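Local coordinates for protein phosphoribosylaminoimidazole-succinocarboxamide synthase (Pyrococcus horikoshii, PDB 3U55) that catalyses the ATP-dependent ligation of L-aspartate to the carboxylate of 5-amino-1-(5-phospho-D-ribosyl)imidazole-4-carboxylate, giving SAICAR in de novo purine biosynthesis, at residues 22-27 / 75-80; 94-99 / 108-113; 167-172 / 225-230. All coordinates share one frame; numbering follows the deposited sequence. Where two conformers were deposited one is given.

Contact 1: 22-27 / 75-80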
ATOM      1  N   LYS A  22       6.186 -32.436   6.747  1.00 31.55           N
ATOM      2  CA  LYS A  22       5.124 -32.397   5.747  1.00 31.04           C
ATOM      3  C   LYS A  22       3.725 -32.383   6.346  1.00 30.32           C
ATOM      4  O   LYS A  22       3.527 -32.671   7.530  1.00 30.67           O
ATOM      5  CB  LYS A  22       5.273 -33.565   4.756  1.00 31.68           C
ATOM      6  CG  LYS A  22       5.279 -34.949   5.399  1.00 33.87           C
ATOM      7  CD  LYS A  22       5.434 -36.066   4.371  1.00 40.14           C
ATOM      8  CE  LYS A  22       6.833 -36.112   3.756  1.00 42.27           C
ATOM      9  NZ  LYS A  22       7.889 -36.469   4.750  1.00 47.78           N
ATOM     10  N   LEU A  23       2.754 -32.031   5.512  1.00 28.90           N
ATOM     11  CA  LEU A  23       1.351 -32.084   5.894  1.00 27.97           C
ATOM     12  C   LEU A  23       0.472 -32.330   4.671  1.00 26.47           C
ATOM     13  O   LEU A  23       0.958 -32.367   3.538  1.00 25.64           O
ATOM     14  CB  LEU A  23       0.919 -30.817   6.647  1.00 27.71           C
ATOM     15  CG  LEU A  23       0.896 -29.443   5.971  1.00 29.61           C
ATOM     16  CD1 LEU A  23      -0.077 -28.542   6.712  1.00 31.69           C
ATOM     17  CD2 LEU A  23       2.288 -28.811   5.934  1.00 27.86           C
ATOM     18  N   ILE A  24      -0.816 -32.524   4.917  1.00 27.36           N
ATOM     19  CA  ILE A  24      -1.777 -32.705   3.838  1.00 27.60           C
ATOM     20  C   ILE A  24      -2.479 -31.389   3.550  1.00 26.27           C
ATOM     21  O   ILE A  24      -2.998 -30.740   4.459  1.00 28.60           O
ATOM     22  CB  ILE A  24      -2.826 -33.796   4.176  1.00 28.86           C
ATOM     23  CG1 ILE A  24      -2.167 -35.181   4.275  1.00 29.56           C
ATOM     24  CG2 ILE A  24      -3.992 -33.772   3.167  1.00 28.64           C
ATOM     25  CD1 ILE A  24      -1.548 -35.713   2.982  1.00 34.88           C
ATOM     26  N   MET A  25      -2.473 -30.993   2.285  1.00 25.40           N
ATOM     27  CA  MET A  25      -3.317 -29.899   1.837  1.00 25.37           C
ATOM     28  C   MET A  25      -4.478 -30.494   1.052  1.00 24.77           C
ATOM     29  O   MET A  25      -4.274 -31.126   0.014  1.00 25.14           O
ATOM     30  CB  MET A  25      -2.537 -28.902   0.984  1.00 25.32           C
ATOM     31  CG  MET A  25      -3.366 -27.711   0.511  1.00 24.77           C
ATOM     32  SD  MET A  25      -2.337 -26.443  -0.269  1.00 24.51           S
ATOM     33  CE  MET A  25      -1.789 -27.290  -1.741  1.00 22.28           C
ATOM     34  N   GLU A  26      -5.687 -30.285   1.563  1.00 25.62           N
ATOM     35  CA  GLU A  26      -6.895 -30.893   1.001  1.00 26.46           C
ATOM     36  C   GLU A  26      -7.819 -29.827   0.424  1.00 24.52           C
ATOM     37  O   GLU A  26      -8.160 -28.869   1.104  1.00 24.88           O
ATOM     38  CB  GLU A  26      -7.614 -31.706   2.081  1.00 27.34           C
ATOM     39  CG  GLU A  26      -8.906 -32.382   1.634  1.00 33.86           C
ATOM     40  CD  GLU A  26      -9.647 -33.023   2.789  1.00 41.51           C
ATOM     41  OE1 GLU A  26     -10.821 -32.657   3.014  1.00 46.72           O
ATOM     42  OE2 GLU A  26      -9.054 -33.880   3.480  1.00 43.36           O
ATOM     43  N   PHE A  27      -8.211 -30.004  -0.836  1.00 23.80           N
ATOM     44  CA  PHE A  27      -9.064 -29.042  -1.533  1.00 22.66           C
ATOM     45  C   PHE A  27     -10.533 -29.442  -1.394  1.00 23.33           C
ATOM     46  O   PHE A  27     -10.895 -30.589  -1.654  1.00 22.10           O
ATOM     47  CB  PHE A  27      -8.685 -28.968  -3.013  1.00 22.15           C
ATOM     48  CG  PHE A  27      -7.318 -28.376  -3.277  1.00 24.19           C
ATOM     49  CD1 PHE A  27      -7.197 -27.116  -3.849  1.00 25.26           C
ATOM     50  CD2 PHE A  27      -6.160 -29.085  -2.978  1.00 26.17           C
ATOM     51  CE1 PHE A  27      -5.942 -26.565  -4.113  1.00 23.37           C
ATOM     52  CE2 PHE A  27      -4.900 -28.544  -3.233  1.00 27.22           C
ATOM     53  CZ  PHE A  27      -4.792 -27.282  -3.804  1.00 25.94           C
ATOM     54  N   GLY A  75      -7.421 -38.624  -4.266  1.00 34.60           N
ATOM     55  CA  GLY A  75      -8.566 -37.720  -4.159  1.00 32.19           C
ATOM     56  C   GLY A  75      -8.170 -36.276  -4.409  1.00 29.29           C
ATOM     57  O   GLY A  75      -7.545 -35.967  -5.422  1.00 28.88           O
ATOM     58  N   ASN A  76      -8.539 -35.400  -3.475  1.00 27.08           N
ATOM     59  CA  ASN A  76      -8.245 -33.970  -3.565  1.00 26.28           C
ATOM     60  C   ASN A  76      -7.140 -33.552  -2.598  1.00 25.88           C
ATOM     61  O   ASN A  76      -7.113 -32.404  -2.143  1.00 26.90           O
ATOM     62  CB  ASN A  76      -9.494 -33.150  -3.246  1.00 25.43           C
ATOM     63  CG  ASN A  76     -10.642 -33.423  -4.193  1.00 26.79           C
ATOM     64  OD1 ASN A  76     -10.485 -34.096  -5.215  1.00 25.99           O
ATOM     65  ND2 ASN A  76     -11.811 -32.888  -3.860  1.00 26.73           N
ATOM     66  N   ARG A  77      -6.241 -34.482  -2.292  1.00 25.44           N
ATOM     67  CA  ARG A  77      -5.202 -34.283  -1.280  0.50 25.28           C
ATOM     68  C   ARG A  77      -3.815 -34.173  -1.900  1.00 25.02           C
ATOM     69  O   ARG A  77      -3.433 -35.002  -2.740  1.00 24.96           O
ATOM     70  CB  ARG A  77      -5.204 -35.442  -0.273  0.50 25.18           C
ATOM     71  CG  ARG A  77      -6.488 -35.611   0.522  0.50 26.20           C
ATOM     72  CD  ARG A  77      -6.404 -36.833   1.430  0.50 25.73           C
ATOM     73  NE  ARG A  77      -6.209 -38.068   0.673  0.50 27.21           N
ATOM     74  CZ  ARG A  77      -7.199 -38.863   0.275  0.50 24.54           C
ATOM     75  NH1 ARG A  77      -8.456 -38.554   0.559  0.50 25.92           N
ATOM     76  NH2 ARG A  77      -6.931 -39.964  -0.414  0.50 21.69           N
ATOM     77  N   LEU A  78      -3.068 -33.153  -1.482  1.00 24.36           N
ATOM     78  CA  LEU A  78      -1.670 -32.999  -1.853  1.00 23.64           C
ATOM     79  C   LEU A  78      -0.826 -33.139  -0.596  1.00 22.79           C
ATOM     80  O   LEU A  78      -1.241 -32.728   0.485  1.00 25.08           O
ATOM     81  CB  LEU A  78      -1.398 -31.629  -2.494  1.00 24.75           C
ATOM     82  CG  LEU A  78      -2.119 -31.158  -3.762  1.00 26.43           C
ATOM     83  CD1 LEU A  78      -1.300 -30.050  -4.444  1.00 20.15           C
ATOM     84  CD2 LEU A  78      -2.365 -32.305  -4.723  1.00 24.11           C
ATOM     85  N   ILE A  79       0.352 -33.735  -0.744  1.00 22.65           N
ATOM     86  CA  ILE A  79       1.348 -33.727   0.317  1.00 21.04           C
ATOM     87  C   ILE A  79       2.278 -32.557   0.040  1.00 19.05           C
ATOM     88  O   ILE A  79       2.817 -32.435  -1.058  1.00 18.63           O
ATOM     89  CB  ILE A  79       2.152 -35.032   0.387  1.00 21.39           C
ATOM     90  CG1 ILE A  79       1.210 -36.236   0.491  1.00 23.27           C
ATOM     91  CG2 ILE A  79       3.090 -35.005   1.597  1.00 19.78           C
ATOM     92  CD1 ILE A  79       1.877 -37.555   0.187  1.00 25.64           C
ATOM     93  N   VAL A  80       2.429 -31.700   1.044  1.00 19.86           N
ATOM     94  CA  VAL A  80       3.186 -30.460   0.924  1.00 18.62           C
ATOM     95  C   VAL A  80       4.194 -30.337   2.066  1.00 18.86           C
ATOM     96  O   VAL A  80       4.001 -30.905   3.145  1.00 17.99           O
ATOM     97  CB  VAL A  80       2.255 -29.197   0.857  1.00 17.04           C
ATOM     98  CG1 VAL A  80       1.351 -29.247  -0.379  1.00 14.29           C
ATOM     99  CG2 VAL A  80       1.417 -29.038   2.133  1.00 20.17           C
TER
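Met25 lays its side chain beside that of Leu78, both pointing the same way, and its terminal methyl does most of the touching. With CG anti to the backbone N (chi1 -179°) and the chain bent only at the last torsion, Met25 CE turns back to lie 3.9 Å from Leu78 CD1 and equally close to Val80 CG1, and so bridges two residues of the partner strand. Further along the same face, Leu78 CG sits 3.9 Å from Phe27 CE2, an oblique approach to the ring, while Asn76 O lies at the ring edge, near its plane. Leu23 joins this layer at the other end, its CG 3.9 Å from Val80 CG2. The frame is an antiparallel pair inside a four-stranded sheet: strand 22-27 lies between 13-17 and 77-81, and helix 45-62 packs on Phe27 and Leu78 through Ala50, Ser53 and Val54. Leu23-Val80 and Met25-Leu78 are hydrogen-bonded pairs, each closed by two backbone bonds; the one from Leu78 N to Met25 O is 2.8 Å long and nearly straight at 174°. A fifth, from Phe27 N to Asn76 O, continues the ladder, and Asn76 ND2 adds a weak bond of 3.3 Å to Phe27 O. Ile24-Ile79 and Glu26-Arg77 are the non-hydrogen-bonded pairs, and their side chains occupy the other face. There Ile24 CD1 rests 3.8 Å from Ile79 CG1, and Ile24 CG2 touches Arg77 CB; an alanine at Ile24 would probably leave Ile79 CG1 without this apolar neighbour and open a gap beside Arg77 CB. Glu26 and Arg77 run alongside each other, and in one of the two Arg77 conformers NE bonds to Ala73 O.

Contact 2: 94-99 / 108-113. With SO4 (sulfate ion), chain B.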
ATOM      1  N   ASN A  94      -1.215  -8.223 -14.329  1.00 11.15           N
ATOM      2  CA  ASN A  94      -0.823  -7.908 -15.704  1.00 11.14           C
ATOM      3  C   ASN A  94      -1.878  -7.065 -16.418  1.00 13.04           C
ATOM      4  O   ASN A  94      -1.561  -6.240 -17.292  1.00 12.38           O
ATOM      5  CB  ASN A  94      -0.633  -9.203 -16.487  1.00 10.57           C
ATOM      6  CG  ASN A  94       0.464 -10.071 -15.918  1.00 11.22           C
ATOM      7  OD1 ASN A  94       1.611  -9.628 -15.766  1.00 15.11           O
ATOM      8  ND2 ASN A  94       0.126 -11.316 -15.604  1.00 11.82           N
ATOM      9  N   VAL A  95      -3.131  -7.297 -16.044  1.00 11.52           N
ATOM     10  CA  VAL A  95      -4.284  -6.625 -16.629  1.00 13.34           C
ATOM     11  C   VAL A  95      -5.112  -6.070 -15.478  1.00 14.18           C
ATOM     12  O   VAL A  95      -5.213  -6.712 -14.423  1.00 13.27           O
ATOM     13  CB  VAL A  95      -5.120  -7.618 -17.469  1.00 11.25           C
ATOM     14  CG1 VAL A  95      -6.396  -6.972 -17.995  1.00 15.10           C
ATOM     15  CG2 VAL A  95      -4.290  -8.184 -18.615  1.00 15.61           C
ATOM     16  N   VAL A  96      -5.685  -4.878 -15.658  1.00 13.94           N
ATOM     17  CA  VAL A  96      -6.491  -4.253 -14.597  1.00 15.08           C
ATOM     18  C   VAL A  96      -7.809  -5.012 -14.378  1.00 15.41           C
ATOM     19  O   VAL A  96      -8.583  -5.248 -15.314  1.00 15.45           O
ATOM     20  CB  VAL A  96      -6.755  -2.743 -14.856  1.00 14.12           C
ATOM     21  CG1 VAL A  96      -7.709  -2.171 -13.834  1.00 14.59           C
ATOM     22  CG2 VAL A  96      -5.441  -1.949 -14.838  1.00 14.30           C
ATOM     23  N   ALA A  97      -8.033  -5.404 -13.126  1.00 15.85           N
ATOM     24  CA  ALA A  97      -9.241  -6.110 -12.713  1.00 15.20           C
ATOM     25  C   ALA A  97      -9.337  -6.023 -11.197  1.00 15.41           C
ATOM     26  O   ALA A  97      -8.382  -5.613 -10.537  1.00 14.30           O
ATOM     27  CB  ALA A  97      -9.185  -7.573 -13.164  1.00 14.97           C
ATOM     28  N   GLY A  98     -10.494  -6.395 -10.653  1.00 18.11           N
ATOM     29  CA  GLY A  98     -10.686  -6.488  -9.207  1.00 17.76           C
ATOM     30  C   GLY A  98     -10.409  -5.210  -8.440  1.00 18.39           C
ATOM     31  O   GLY A  98     -10.798  -4.120  -8.872  1.00 19.12           O
ATOM     32  N   SER A  99      -9.715  -5.350  -7.308  1.00 18.62           N
ATOM     33  CA  SER A  99      -9.480  -4.233  -6.380  1.00 18.31           C
ATOM     34  C   SER A  99      -8.599  -3.122  -6.957  1.00 16.71           C
ATOM     35  O   SER A  99      -8.628  -1.993  -6.473  1.00 16.47           O
ATOM     36  CB  SER A  99      -8.895  -4.734  -5.046  1.00 19.13           C
ATOM     37  OG  SER A  99      -7.502  -4.991  -5.146  1.00 22.00           O
ATOM     38  N   GLU A 108     -11.292  -1.838 -16.224  1.00 18.11           N
ATOM     39  CA  GLU A 108     -11.175  -3.291 -16.332  1.00 19.69           C
ATOM     40  C   GLU A 108     -10.673  -3.655 -17.730  1.00 19.49           C
ATOM     41  O   GLU A 108     -11.235  -3.203 -18.735  1.00 19.34           O
ATOM     42  CB  GLU A 108     -12.545  -3.938 -16.094  1.00 20.51           C
ATOM     43  CG  GLU A 108     -12.584  -5.455 -16.285  1.00 24.64           C
ATOM     44  CD  GLU A 108     -12.701  -6.232 -14.981  1.00 32.49           C
ATOM     45  OE1 GLU A 108     -12.688  -7.480 -15.039  1.00 34.50           O
ATOM     46  OE2 GLU A 108     -12.816  -5.610 -13.902  1.00 34.38           O
ATOM     47  N   GLY A 109      -9.615  -4.455 -17.805  1.00 16.07           N
ATOM     48  CA  GLY A 109      -9.067  -4.836 -19.108  1.00 15.97           C
ATOM     49  C   GLY A 109      -7.885  -4.001 -19.562  1.00 15.35           C
ATOM     50  O   GLY A 109      -7.233  -4.338 -20.551  1.00 15.29           O
ATOM     51  N   TYR A 110      -7.612  -2.906 -18.858  1.00 13.87           N
ATOM     52  CA  TYR A 110      -6.443  -2.075 -19.167  1.00 15.40           C
ATOM     53  C   TYR A 110      -5.183  -2.929 -19.071  1.00 16.43           C
ATOM     54  O   TYR A 110      -4.967  -3.633 -18.077  1.00 13.68           O
ATOM     55  CB  TYR A 110      -6.374  -0.883 -18.219  1.00 14.03           C
ATOM     56  CG  TYR A 110      -5.317   0.159 -18.520  1.00 14.87           C
ATOM     57  CD1 TYR A 110      -5.642   1.339 -19.214  1.00 12.32           C
ATOM     58  CD2 TYR A 110      -4.001  -0.011 -18.084  1.00 12.52           C
ATOM     59  CE1 TYR A 110      -4.668   2.318 -19.471  1.00 14.13           C
ATOM     60  CE2 TYR A 110      -3.027   0.959 -18.337  1.00 18.60           C
ATOM     61  CZ  TYR A 110      -3.372   2.116 -19.032  1.00 15.25           C
ATOM     62  OH  TYR A 110      -2.408   3.064 -19.261  1.00 17.15           O
ATOM     63  N   GLU A 111      -4.382  -2.879 -20.132  1.00 17.71           N
ATOM     64  CA  GLU A 111      -3.114  -3.596 -20.214  1.00 19.02           C
ATOM     65  C   GLU A 111      -2.031  -2.794 -19.516  1.00 18.11           C
ATOM     66  O   GLU A 111      -1.698  -1.684 -19.940  1.00 18.54           O
ATOM     67  CB  GLU A 111      -2.734  -3.803 -21.682  1.00 20.34           C
ATOM     68  CG  GLU A 111      -1.509  -4.660 -21.909  1.00 25.52           C
ATOM     69  CD  GLU A 111      -1.877  -6.064 -22.318  1.00 36.58           C
ATOM     70  OE1 GLU A 111      -2.580  -6.750 -21.538  1.00 31.59           O
ATOM     71  OE2 GLU A 111      -1.471  -6.469 -23.432  1.00 32.06           O
ATOM     72  N   LEU A 112      -1.483  -3.350 -18.437  1.00 17.58           N
ATOM     73  CA  LEU A 112      -0.427  -2.672 -17.698  1.00 17.43           C
ATOM     74  C   LEU A 112       0.892  -2.634 -18.489  1.00 18.55           C
ATOM     75  O   LEU A 112       1.243  -3.612 -19.151  1.00 20.27           O
ATOM     76  CB  LEU A 112      -0.261  -3.294 -16.301  1.00 16.81           C
ATOM     77  CG  LEU A 112      -1.509  -3.143 -15.416  1.00 13.16           C
ATOM     78  CD1 LEU A 112      -1.448  -4.041 -14.167  1.00 14.33           C
ATOM     79  CD2 LEU A 112      -1.739  -1.687 -15.014  1.00 14.26           C
ATOM     80  N   PRO A 113       1.618  -1.497 -18.430  1.00 19.46           N
ATOM     81  CA  PRO A 113       2.890  -1.375 -19.156  1.00 20.37           C
ATOM     82  C   PRO A 113       3.958  -2.331 -18.611  1.00 21.46           C
ATOM     83  O   PRO A 113       4.882  -2.708 -19.333  1.00 21.80           O
ATOM     84  CB  PRO A 113       3.289   0.088 -18.940  1.00 21.33           C
ATOM     85  CG  PRO A 113       2.571   0.514 -17.682  1.00 23.53           C
ATOM     86  CD  PRO A 113       1.304  -0.291 -17.632  1.00 19.96           C
TER
HETATM   87  S   SO4 B 500      -8.591  -8.550  -5.844  1.00 33.25           S
HETATM   88  O1  SO4 B 500      -8.413  -7.841  -7.099  1.00 32.86           O
HETATM   89  O2  SO4 B 500      -8.831  -9.967  -6.088  1.00 37.15           O
HETATM   90  O3  SO4 B 500      -7.381  -8.359  -5.042  1.00 40.14           O
HETATM   91  O4  SO4 B 500      -9.744  -8.006  -5.138  1.00 36.12           O
HETATM   92  O   HOH W   1       0.633  -6.197 -18.919  1.00 29.43           O
HETATM   93  O   HOH W   2     -12.566  -7.753 -12.075  1.00 30.49           O
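Val96 grips the facing chain through both backbone polar groups: its N donates to Tyr110 O at 2.8 Å, and its O accepts from Gly109 N, a bond close to straight at 171°. Its side chain follows, CG2 lying 3.7 Å from Tyr110 CB and as near to Leu112 CD2. On the neighbouring residue Val95 CG1 approaches Gly109 CA to 3.6 Å, and the other methyl, CG2, meets Glu111 OE1. Leu112 N closes the pairing with a bond to Asn94 O, which also accepts from a water shared with Leu112 O. At the other end the carboxylate of Glu108 approaches Ala97: CG is anti to the backbone N (chi1 176°) and the bend at chi2 turns CD toward Ala97; OE1 lies 4.0 Å from Ala97 CB. Glu108 OE2 accepts from a second water, which takes the Gly98 N-H, and forms a salt bridge with Lys101. Farther out, Asn94 ND2 is held by Asn157 OD1 and Leu171 O, while Trp200 packs on Val95 and Glu108. Past Gly98, whose positive phi of 57° favours glycine, Ser99 N donates a hydrogen bond of 2.8 Å to O1 of a sulfate, probably from the crystallisation liquor, also bound by Arg93 and Arg198. With Val95-Glu111 as its antiparallel non-hydrogen-bonded bridge, this is a short two-stranded pairing at the base of the loop joining strands 84-93 and 111-121.

Contact 3: 167-172 / 225-230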
ATOM      1  N   LYS A 167      -1.927 -21.518 -24.658  1.00 28.23           N
ATOM      2  CA  LYS A 167      -3.161 -22.292 -24.583  1.00 27.58           C
ATOM      3  C   LYS A 167      -4.400 -21.398 -24.693  1.00 25.91           C
ATOM      4  O   LYS A 167      -5.514 -21.822 -24.393  1.00 26.32           O
ATOM      5  CB  LYS A 167      -3.172 -23.171 -23.324  1.00 28.30           C
ATOM      6  CG  LYS A 167      -2.178 -24.324 -23.415  1.00 30.91           C
ATOM      7  CD  LYS A 167      -1.900 -24.962 -22.070  1.00 36.85           C
ATOM      8  CE  LYS A 167      -0.770 -25.974 -22.166  1.00 37.63           C
ATOM      9  NZ  LYS A 167      -1.144 -27.168 -22.971  1.00 42.12           N
ATOM     10  N   GLY A 168      -4.190 -20.165 -25.148  1.00 25.30           N
ATOM     11  CA  GLY A 168      -5.279 -19.227 -25.418  1.00 22.92           C
ATOM     12  C   GLY A 168      -5.934 -18.642 -24.184  1.00 22.48           C
ATOM     13  O   GLY A 168      -7.127 -18.327 -24.195  1.00 20.50           O
ATOM     14  N   ILE A 169      -5.160 -18.506 -23.110  1.00 21.55           N
ATOM     15  CA  ILE A 169      -5.648 -17.969 -21.830  0.50 19.55           C
ATOM     16  C   ILE A 169      -4.782 -16.787 -21.374  1.00 18.49           C
ATOM     17  O   ILE A 169      -3.557 -16.916 -21.322  1.00 18.67           O
ATOM     18  CB  ILE A 169      -5.630 -19.066 -20.725  0.50 19.18           C
ATOM     19  CG1 ILE A 169      -6.503 -20.263 -21.124  0.50 19.30           C
ATOM     20  CG2 ILE A 169      -6.085 -18.500 -19.373  0.50 17.98           C
ATOM     21  CD1 ILE A 169      -6.270 -21.497 -20.286  0.50 14.86           C
ATOM     22  N   ILE A 170      -5.411 -15.670 -21.027  1.00 18.35           N
ATOM     23  CA  ILE A 170      -4.716 -14.496 -20.517  1.00 16.46           C
ATOM     24  C   ILE A 170      -4.641 -14.564 -18.992  1.00 14.96           C
ATOM     25  O   ILE A 170      -5.666 -14.629 -18.317  1.00 13.77           O
ATOM     26  CB  ILE A 170      -5.442 -13.194 -20.942  1.00 17.57           C
ATOM     27  CG1 ILE A 170      -5.549 -13.112 -22.475  1.00 19.43           C
ATOM     28  CG2 ILE A 170      -4.740 -11.967 -20.368  1.00 16.62           C
ATOM     29  CD1 ILE A 170      -6.402 -11.961 -22.977  1.00 27.62           C
ATOM     30  N   LEU A 171      -3.422 -14.563 -18.459  1.00 15.84           N
ATOM     31  CA  LEU A 171      -3.223 -14.473 -17.022  1.00 13.46           C
ATOM     32  C   LEU A 171      -3.387 -13.022 -16.607  1.00 14.18           C
ATOM     33  O   LEU A 171      -2.485 -12.203 -16.804  1.00 14.51           O
ATOM     34  CB  LEU A 171      -1.837 -14.984 -16.629  1.00 14.54           C
ATOM     35  CG  LEU A 171      -1.549 -14.982 -15.120  1.00 14.25           C
ATOM     36  CD1 LEU A 171      -2.518 -15.905 -14.364  1.00 10.60           C
ATOM     37  CD2 LEU A 171      -0.108 -15.374 -14.867  1.00 17.27           C
ATOM     38  N   VAL A 172      -4.551 -12.709 -16.047  1.00 11.42           N
ATOM     39  CA  VAL A 172      -4.884 -11.336 -15.672  1.00 12.53           C
ATOM     40  C   VAL A 172      -4.169 -10.908 -14.383  1.00 12.80           C
ATOM     41  O   VAL A 172      -3.511  -9.856 -14.334  1.00 11.03           O
ATOM     42  CB  VAL A 172      -6.411 -11.169 -15.546  1.00 11.91           C
ATOM     43  CG1 VAL A 172      -6.769  -9.893 -14.799  1.00 11.45           C
ATOM     44  CG2 VAL A 172      -7.062 -11.209 -16.946  1.00 12.78           C
ATOM     45  N   LYS A 225     -13.742 -26.476 -15.583  1.00 26.38           N
ATOM     46  CA  LYS A 225     -13.524 -27.618 -16.479  1.00 27.85           C
ATOM     47  C   LYS A 225     -12.846 -27.170 -17.768  1.00 28.27           C
ATOM     48  O   LYS A 225     -11.933 -27.839 -18.257  1.00 29.23           O
ATOM     49  CB  LYS A 225     -14.844 -28.308 -16.833  1.00 27.74           C
ATOM     50  CG  LYS A 225     -15.396 -29.244 -15.771  1.00 30.38           C
ATOM     51  CD  LYS A 225     -16.752 -29.791 -16.212  1.00 35.09           C
ATOM     52  CE  LYS A 225     -17.247 -30.888 -15.292  1.00 39.29           C
ATOM     53  NZ  LYS A 225     -18.584 -31.400 -15.710  1.00 43.32           N
ATOM     54  N   GLU A 226     -13.303 -26.039 -18.303  1.00 28.97           N
ATOM     55  CA  GLU A 226     -12.796 -25.495 -19.561  1.00 30.20           C
ATOM     56  C   GLU A 226     -11.304 -25.192 -19.437  1.00 29.13           C
ATOM     57  O   GLU A 226     -10.523 -25.545 -20.321  1.00 29.36           O
ATOM     58  CB  GLU A 226     -13.575 -24.233 -19.948  1.00 31.66           C
ATOM     59  CG  GLU A 226     -14.101 -24.232 -21.383  1.00 38.10           C
ATOM     60  CD  GLU A 226     -13.177 -23.533 -22.361  1.00 42.99           C
ATOM     61  OE1 GLU A 226     -12.528 -24.227 -23.177  1.00 43.72           O
ATOM     62  OE2 GLU A 226     -13.107 -22.286 -22.320  1.00 45.41           O
ATOM     63  N   ILE A 227     -10.922 -24.554 -18.331  1.00 28.29           N
ATOM     64  CA  ILE A 227      -9.515 -24.323 -17.998  1.00 27.87           C
ATOM     65  C   ILE A 227      -8.746 -25.639 -17.966  1.00 27.20           C
ATOM     66  O   ILE A 227      -7.702 -25.769 -18.610  1.00 27.52           O
ATOM     67  CB  ILE A 227      -9.355 -23.578 -16.636  1.00 28.61           C
ATOM     68  CG1 ILE A 227      -9.794 -22.117 -16.761  1.00 30.49           C
ATOM     69  CG2 ILE A 227      -7.916 -23.667 -16.116  1.00 28.66           C
ATOM     70  CD1 ILE A 227      -8.873 -21.235 -17.627  1.00 33.62           C
ATOM     71  N   TYR A 228      -9.278 -26.615 -17.231  1.00 26.22           N
ATOM     72  CA  TYR A 228      -8.637 -27.914 -17.097  1.00 27.69           C
ATOM     73  C   TYR A 228      -8.454 -28.587 -18.461  1.00 27.66           C
ATOM     74  O   TYR A 228      -7.386 -29.127 -18.750  1.00 27.49           O
ATOM     75  CB  TYR A 228      -9.426 -28.820 -16.140  1.00 27.17           C
ATOM     76  CG  TYR A 228      -8.837 -30.207 -15.976  1.00 32.14           C
ATOM     77  CD1 TYR A 228      -9.161 -31.232 -16.867  1.00 35.67           C
ATOM     78  CD2 TYR A 228      -7.957 -30.498 -14.933  1.00 34.90           C
ATOM     79  CE1 TYR A 228      -8.619 -32.508 -16.731  1.00 38.37           C
ATOM     80  CE2 TYR A 228      -7.412 -31.780 -14.784  1.00 37.54           C
ATOM     81  CZ  TYR A 228      -7.752 -32.776 -15.686  1.00 36.73           C
ATOM     82  OH  TYR A 228      -7.227 -34.043 -15.558  1.00 38.40           O
ATOM     83  N   GLU A 229      -9.502 -28.549 -19.282  1.00 29.58           N
ATOM     84  CA  GLU A 229      -9.490 -29.171 -20.609  1.00 31.76           C
ATOM     85  C   GLU A 229      -8.482 -28.517 -21.542  1.00 32.15           C
ATOM     86  O   GLU A 229      -7.755 -29.205 -22.257  1.00 32.12           O
ATOM     87  CB  GLU A 229     -10.884 -29.135 -21.241  1.00 32.22           C
ATOM     88  CG  GLU A 229     -11.874 -30.118 -20.623  1.00 37.91           C
ATOM     89  CD  GLU A 229     -13.294 -29.941 -21.141  1.00 43.35           C
ATOM     90  OE1 GLU A 229     -13.465 -29.578 -22.326  1.00 48.09           O
ATOM     91  OE2 GLU A 229     -14.241 -30.170 -20.358  1.00 46.26           O
ATOM     92  N   ARG A 230      -8.443 -27.188 -21.530  1.00 33.43           N
ATOM     93  CA  ARG A 230      -7.491 -26.438 -22.349  1.00 34.46           C
ATOM     94  C   ARG A 230      -6.042 -26.711 -21.969  1.00 34.90           C
ATOM     95  O   ARG A 230      -5.171 -26.770 -22.842  1.00 35.17           O
ATOM     96  CB  ARG A 230      -7.763 -24.945 -22.256  1.00 34.14           C
ATOM     97  CG  ARG A 230      -8.943 -24.501 -23.065  1.00 36.79           C
ATOM     98  CD  ARG A 230      -8.772 -23.073 -23.480  1.00 38.12           C
ATOM     99  NE  ARG A 230     -10.052 -22.386 -23.493  1.00 39.60           N
ATOM    100  CZ  ARG A 230     -10.228 -21.141 -23.910  1.00 40.93           C
ATOM    101  NH1 ARG A 230      -9.199 -20.433 -24.362  1.00 42.61           N
ATOM    102  NH2 ARG A 230     -11.440 -20.608 -23.877  1.00 43.92           N
TER
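Ile227 extends CD1 to 3.7 Å from Ile169 CD1, the apolar touch of the pair, in one of the two conformers of Ile169, while Leu52 of helix 45-62 and Leu208 also pack on Ile227. The contact thus sets helix 220-232 against the start of strand 169-180, just where a Schellman motif ends helix 143-165: Gly168, with phi 74°, is its C-prime residue. Arg230 comes last and has the largest share of the buried area. Its CD packs 3.6 Å from Lys167 O, which lies at the edge of the guanidinium plane, and its NH1 stands 3.0 Å from Gly168 O at an angle too poor for a hydrogen bond; the salt-bridge partner of NH1 is Asp201. Glu226 receives the same guanidinium from within the helix: Arg230 NH2 reaches the syn lone pair of Glu226 OE2 at 2.8 Å, and Arg230 NE bonds to Glu226 OE1 at 3.1 Å, a side-on, two-nitrogen grip between residues one helical turn apart, which would limit rotation of the guanidinium. The aliphatic chain of Lys167 passes Arg230 O, with CD at 3.8 Å, on its way to Ile231 O, which NZ bonds.

How the contacts relate
Contacts 2 and 3 share the six-stranded sheet and meet directly, Asn94 N lying 2.8 Å from Val172 O and Ala97 CB packing on Val172 CG1. Contact 1 belongs to the separate four-stranded sheet, on the opposite side of the chain's centre from contact 2, with centres about 33 Å apart. None is wholly buried: each mixes buried residues with partly exposed ones, and exposed residues take part in contacts 1 and 2. Contact 1 is a regular backbone ladder with an apolar layer, and contact 2 a shorter pairing supplemented by waters. Contact 3, strand start against helix, has no hydrogen bond across it and relies on arginine and isoleucine packing.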